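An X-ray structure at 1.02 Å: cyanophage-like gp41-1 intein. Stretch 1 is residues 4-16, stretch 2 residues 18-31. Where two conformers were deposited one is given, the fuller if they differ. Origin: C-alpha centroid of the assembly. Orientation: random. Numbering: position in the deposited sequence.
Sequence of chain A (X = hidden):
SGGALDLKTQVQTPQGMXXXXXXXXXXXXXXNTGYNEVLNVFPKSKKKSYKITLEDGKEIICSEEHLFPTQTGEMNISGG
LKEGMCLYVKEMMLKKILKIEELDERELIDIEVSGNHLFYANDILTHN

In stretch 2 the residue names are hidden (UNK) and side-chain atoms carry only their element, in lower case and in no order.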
# COMPACT_ATOMS: atom_id res chain seq x y z
N ALA A 4 5.57 4.85 3.59
CA ALA A 4 5.50 3.63 4.39
C ALA A 4 4.05 3.28 4.70
O ALA A 4 3.13 4.10 4.53
CB ALA A 4 6.35 3.79 5.63
N LEU A 5 3.87 2.07 5.19
CA LEU A 5 2.57 1.44 5.44
C LEU A 5 2.48 0.99 6.90
O LEU A 5 3.45 0.61 7.55
CB LEU A 5 2.40 0.23 4.54
CG LEU A 5 2.25 0.54 3.06
CD1 LEU A 5 2.25 -0.70 2.22
CD2 LEU A 5 1.05 1.35 2.77
N ASP A 6 1.24 0.91 7.40
CA ASP A 6 1.03 0.38 8.76
C ASP A 6 1.59 -1.02 8.89
O ASP A 6 1.48 -1.84 7.97
CB ASP A 6 -0.46 0.39 9.07
CG ASP A 6 -0.72 0.07 10.51
OD1 ASP A 6 -0.43 0.94 11.34
OD2 ASP A 6 -1.15 -1.08 10.79
N LEU A 7 2.12 -1.33 10.07
CA LEU A 7 2.71 -2.66 10.33
C LEU A 7 1.74 -3.81 10.12
O LEU A 7 2.22 -4.90 9.77
CB LEU A 7 3.19 -2.75 11.78
CG LEU A 7 4.65 -2.43 12.03
CD1 LEU A 7 4.90 -0.98 11.82
CD2 LEU A 7 5.05 -2.85 13.44
N LYS A 8 0.46 -3.61 10.33
CA LYS A 8 -0.52 -4.70 10.27
C LYS A 8 -1.14 -4.83 8.89
O LYS A 8 -2.00 -5.69 8.70
CB LYS A 8 -1.59 -4.49 11.33
CG LYS A 8 -1.00 -4.53 12.74
CD LYS A 8 -1.87 -4.75 13.90
CE LYS A 8 -2.84 -5.92 13.82
NZ LYS A 8 -2.33 -7.27 14.18
N THR A 9 -0.71 -4.03 7.93
CA THR A 9 -1.17 -4.18 6.54
C THR A 9 -0.89 -5.60 6.08
O THR A 9 0.23 -6.07 6.25
CB THR A 9 -0.40 -3.20 5.65
OG1 THR A 9 -0.53 -1.85 6.14
CG2 THR A 9 -0.90 -3.25 4.23
N GLN A 10 -1.85 -6.25 5.46
CA GLN A 10 -1.66 -7.62 4.97
C GLN A 10 -1.30 -7.62 3.49
O GLN A 10 -1.87 -6.90 2.68
CB GLN A 10 -2.86 -8.49 5.23
CG GLN A 10 -3.01 -8.84 6.70
CD GLN A 10 -4.24 -9.68 6.91
OE1 GLN A 10 -5.37 -9.20 6.70
NE2 GLN A 10 -4.08 -10.94 7.27
N VAL A 11 -0.34 -8.46 3.16
CA VAL A 11 0.08 -8.72 1.77
C VAL A 11 -0.03 -10.22 1.54
O VAL A 11 0.03 -11.02 2.48
CB VAL A 11 1.50 -8.19 1.51
CG1 VAL A 11 1.54 -6.69 1.70
CG2 VAL A 11 2.54 -8.88 2.36
N GLN A 12 -0.19 -10.61 0.29
CA GLN A 12 -0.41 -12.00 -0.09
C GLN A 12 0.91 -12.62 -0.58
O GLN A 12 1.45 -12.16 -1.59
CB GLN A 12 -1.48 -12.00 -1.16
CG GLN A 12 -2.05 -13.37 -1.39
CD GLN A 12 -3.28 -13.35 -2.26
OE1 GLN A 12 -3.97 -12.35 -2.44
NE2 GLN A 12 -3.57 -14.50 -2.80
N THR A 13 1.38 -13.64 0.11
CA THR A 13 2.55 -14.41 -0.33
C THR A 13 2.05 -15.73 -0.86
O THR A 13 0.92 -16.15 -0.57
CB THR A 13 3.58 -14.60 0.78
OG1 THR A 13 3.14 -15.63 1.67
CG2 THR A 13 3.89 -13.32 1.50
N PRO A 14 2.91 -16.53 -1.50
CA PRO A 14 2.50 -17.89 -1.87
C PRO A 14 2.16 -18.77 -0.67
O PRO A 14 1.57 -19.81 -0.86
CB PRO A 14 3.67 -18.40 -2.71
CG PRO A 14 4.32 -17.13 -3.26
CD PRO A 14 4.23 -16.17 -2.09
N GLN A 15 2.69 -18.43 0.51
CA GLN A 15 2.45 -19.19 1.76
C GLN A 15 1.25 -18.61 2.54
O GLN A 15 0.97 -19.16 3.62
CB GLN A 15 3.73 -19.15 2.59
CG GLN A 15 4.93 -19.81 1.91
CD GLN A 15 5.64 -18.95 0.87
OE1 GLN A 15 5.67 -17.71 0.93
NE2 GLN A 15 6.23 -19.64 -0.10
N GLY A 16 0.52 -17.63 2.00
CA GLY A 16 -0.66 -17.04 2.65
C GLY A 16 -0.45 -15.59 2.94
O GLY A 16 0.55 -14.98 2.57
N UNK A 18 0.41 -12.35 4.96
CA UNK A 18 1.36 -11.95 6.00
C UNK A 18 1.17 -10.48 6.33
O UNK A 18 0.90 -9.68 5.43
c UNK A 18 2.82 -12.16 5.54
n UNK A 18 6.57 -15.38 4.72
c UNK A 18 3.23 -13.59 5.31
c UNK A 18 4.72 -13.77 5.10
c UNK A 18 5.10 -15.19 4.77
N UNK A 19 1.37 -10.12 7.59
CA UNK A 19 1.47 -8.70 7.93
C UNK A 19 2.80 -8.19 7.41
O UNK A 19 3.85 -8.87 7.47
c UNK A 19 1.36 -8.47 9.43
o UNK A 19 0.71 -8.24 12.16
c UNK A 19 -0.27 -8.49 11.43
c UNK A 19 -0.06 -8.75 9.93
o UNK A 19 -1.43 -8.48 11.88
N UNK A 20 2.80 -6.97 6.89
CA UNK A 20 3.99 -6.44 6.22
C UNK A 20 5.15 -6.32 7.21
O UNK A 20 6.31 -6.41 6.78
c UNK A 20 4.40 -3.65 3.57
c UNK A 20 4.71 -4.83 4.43
c UNK A 20 3.66 -5.15 5.48
c UNK A 20 3.37 -4.01 6.41
N UNK A 21 4.89 -6.11 8.49
CA UNK A 21 5.95 -6.09 9.51
C UNK A 21 6.72 -7.40 9.58
O UNK A 21 7.80 -7.40 10.15
c UNK A 21 5.34 -5.79 10.87
o UNK A 21 4.46 -6.84 11.24
N UNK A 22 6.17 -8.49 9.06
CA UNK A 22 6.82 -9.81 9.10
C UNK A 22 7.50 -10.14 7.76
O UNK A 22 8.10 -11.19 7.67
c UNK A 22 5.29 -10.70 10.91
n UNK A 22 4.04 -11.06 11.16
o UNK A 22 6.02 -10.22 11.78
c UNK A 22 5.81 -10.87 9.50
N UNK A 23 7.37 -9.30 6.76
CA UNK A 23 7.96 -9.56 5.43
C UNK A 23 9.49 -9.43 5.53
O UNK A 23 10.02 -8.57 6.23
c UNK A 23 8.25 -8.41 3.17
c UNK A 23 7.36 -8.60 4.40
c UNK A 23 5.94 -9.03 4.04
c UNK A 23 5.86 -10.25 3.17
N UNK A 24 10.16 -10.30 4.79
CA UNK A 24 11.63 -10.30 4.72
C UNK A 24 12.07 -10.28 3.27
O UNK A 24 11.32 -10.67 2.36
c UNK A 24 12.18 -13.79 6.06
c UNK A 24 12.18 -11.44 5.55
n UNK A 24 13.47 -13.93 6.26
o UNK A 24 11.33 -14.39 6.71
c UNK A 24 11.80 -12.78 5.01
N UNK A 25 13.28 -9.84 3.05
CA UNK A 25 13.88 -9.91 1.72
C UNK A 25 13.81 -11.35 1.24
O UNK A 25 14.08 -12.30 1.98
c UNK A 25 15.33 -9.41 1.74
c UNK A 25 16.04 -9.71 0.42
c UNK A 25 15.41 -7.93 2.10
N UNK A 26 13.42 -11.50 -0.03
CA UNK A 26 13.23 -12.80 -0.66
C UNK A 26 11.81 -13.30 -0.64
O UNK A 26 11.51 -14.22 -1.41
N UNK A 27 10.95 -12.75 0.21
CA UNK A 27 9.51 -13.07 0.12
C UNK A 27 8.99 -12.65 -1.25
O UNK A 27 9.57 -11.82 -1.94
c UNK A 27 8.68 -12.34 1.18
o UNK A 27 8.75 -12.44 3.56
c UNK A 27 8.43 -13.05 2.51
o UNK A 27 7.96 -14.19 2.50
N UNK A 28 7.87 -13.24 -1.62
CA UNK A 28 7.14 -12.92 -2.85
C UNK A 28 5.77 -12.36 -2.47
O UNK A 28 5.10 -12.98 -1.62
c UNK A 28 7.00 -14.19 -3.68
c UNK A 28 8.14 -16.08 -4.83
c UNK A 28 8.27 -14.65 -4.39
c UNK A 28 8.60 -13.75 -5.58
N UNK A 29 5.38 -11.23 -3.06
CA UNK A 29 4.09 -10.59 -2.74
C UNK A 29 3.29 -10.40 -4.00
O UNK A 29 3.82 -9.99 -5.05
c UNK A 29 5.12 -8.26 -2.70
c UNK A 29 4.28 -9.28 -1.97
c UNK A 29 4.83 -9.56 -0.58
N UNK A 30 1.99 -10.66 -3.91
CA UNK A 30 1.12 -10.66 -5.09
C UNK A 30 0.82 -9.24 -5.53
O UNK A 30 0.43 -8.40 -4.72
c UNK A 30 -0.54 -12.43 -7.05
c UNK A 30 -1.12 -11.54 -5.96
c UNK A 30 -0.18 -11.39 -4.78
c UNK A 30 -2.46 -12.09 -5.49
N UNK A 31 0.95 -9.02 -6.83
CA UNK A 31 0.57 -7.80 -7.53
C UNK A 31 -0.50 -8.12 -8.57
O UNK A 31 -0.94 -9.26 -8.69
o UNK A 31 2.07 -7.81 -9.40
c UNK A 31 1.79 -7.19 -8.18
O HOH W 1 0.22 -8.76 -1.86
O HOH W 2 7.15 -15.48 0.28

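Position 18 has four carbons in a row ending in nitrogen. It forms an antiparallel pair with Val11: Val11 N donates to the O of position 18 at 2.9 Å, and the N of position 18 donates to Val11 O at 2.8 Å. The last carbon before the nitrogen lies 3.7 Å from Thr13 OG1. This is Lys18.

Position 19 has three carbons, the third carrying two oxygens. One of these oxygens is 2.8 Å from Lys8 NZ, so an acid is expected; this is Glu19, and the pair is a salt bridge. Its backbone pairs with Gln10.

Position 20 has four carbons, forked at the first, with one arm two carbons long. The end of the longer arm is 3.9 Å from Leu5 CD1, and the backbone N donates to Thr9 O at 2.8 Å. This is Ile20.

Position 21 has one carbon and one oxygen. Its N donates to Leu7 O at 3.2 Å, and its CB packs 3.6 Å from Leu7 CG. This is Ser21.

Position 22 has two carbons, the second carrying an oxygen and a nitrogen. It does not touch stretch 1. This is Asn22.

Position 23 again has four carbons, forked at the first with one longer arm. The end of that arm lies 3.7 Å from Val11 CG2. This is Ile23.

Position 24 has three carbons, the third carrying an oxygen and a nitrogen: Gln24. Position 25 has one carbon carrying two more: Val25. Position 26 has no side chain: Gly26. Its backbone angles by themselves call for glycine. None of these three reaches stretch 1.

Position 27 has two carbons, the second carrying two oxygens: Asp27. Its OD1 forms a salt bridge with Lys18 NZ at 2.9 Å. Water 2 donates to Asp27 OD1 and to Gln15 OE1, linking the stretches.

Position 28 has four carbons, forked at the second. Its CB packs 3.8 Å from Pro14 CD. Its carbonyl O has no hydrogen-bond partner, but Thr13 CA approaches that O at 3.2 Å. This is Leu28.

Position 29 has one carbon carrying two. One of the two is 3.8 Å from Val11 CG2. This is Val29.

Position 30 has four carbons, forked at the second. Its N donates to Gln12 O at 2.8 Å. Water 1 accepts from Gln12 N and donates to the O of position 30. This is Leu30.

Position 31 has one carbon and one oxygen. Its CB points away from stretch 1. This is Ser31.

Antiparallel pairing joins 10-11 to 18-19, and bonds from Ile20 N to Thr9 O and Ser21 N to Leu7 O carry the contact on. Strand 28-31 runs across strand 10-13 at 102° and is held by Leu30 N to Gln12 O and a water. Val11 packs against Ile23 and Val29, while the Lys8-Glu19 salt bridge adds a charged link.

Stretch 2, residues 18-31: KEISNIQVGDLVLS
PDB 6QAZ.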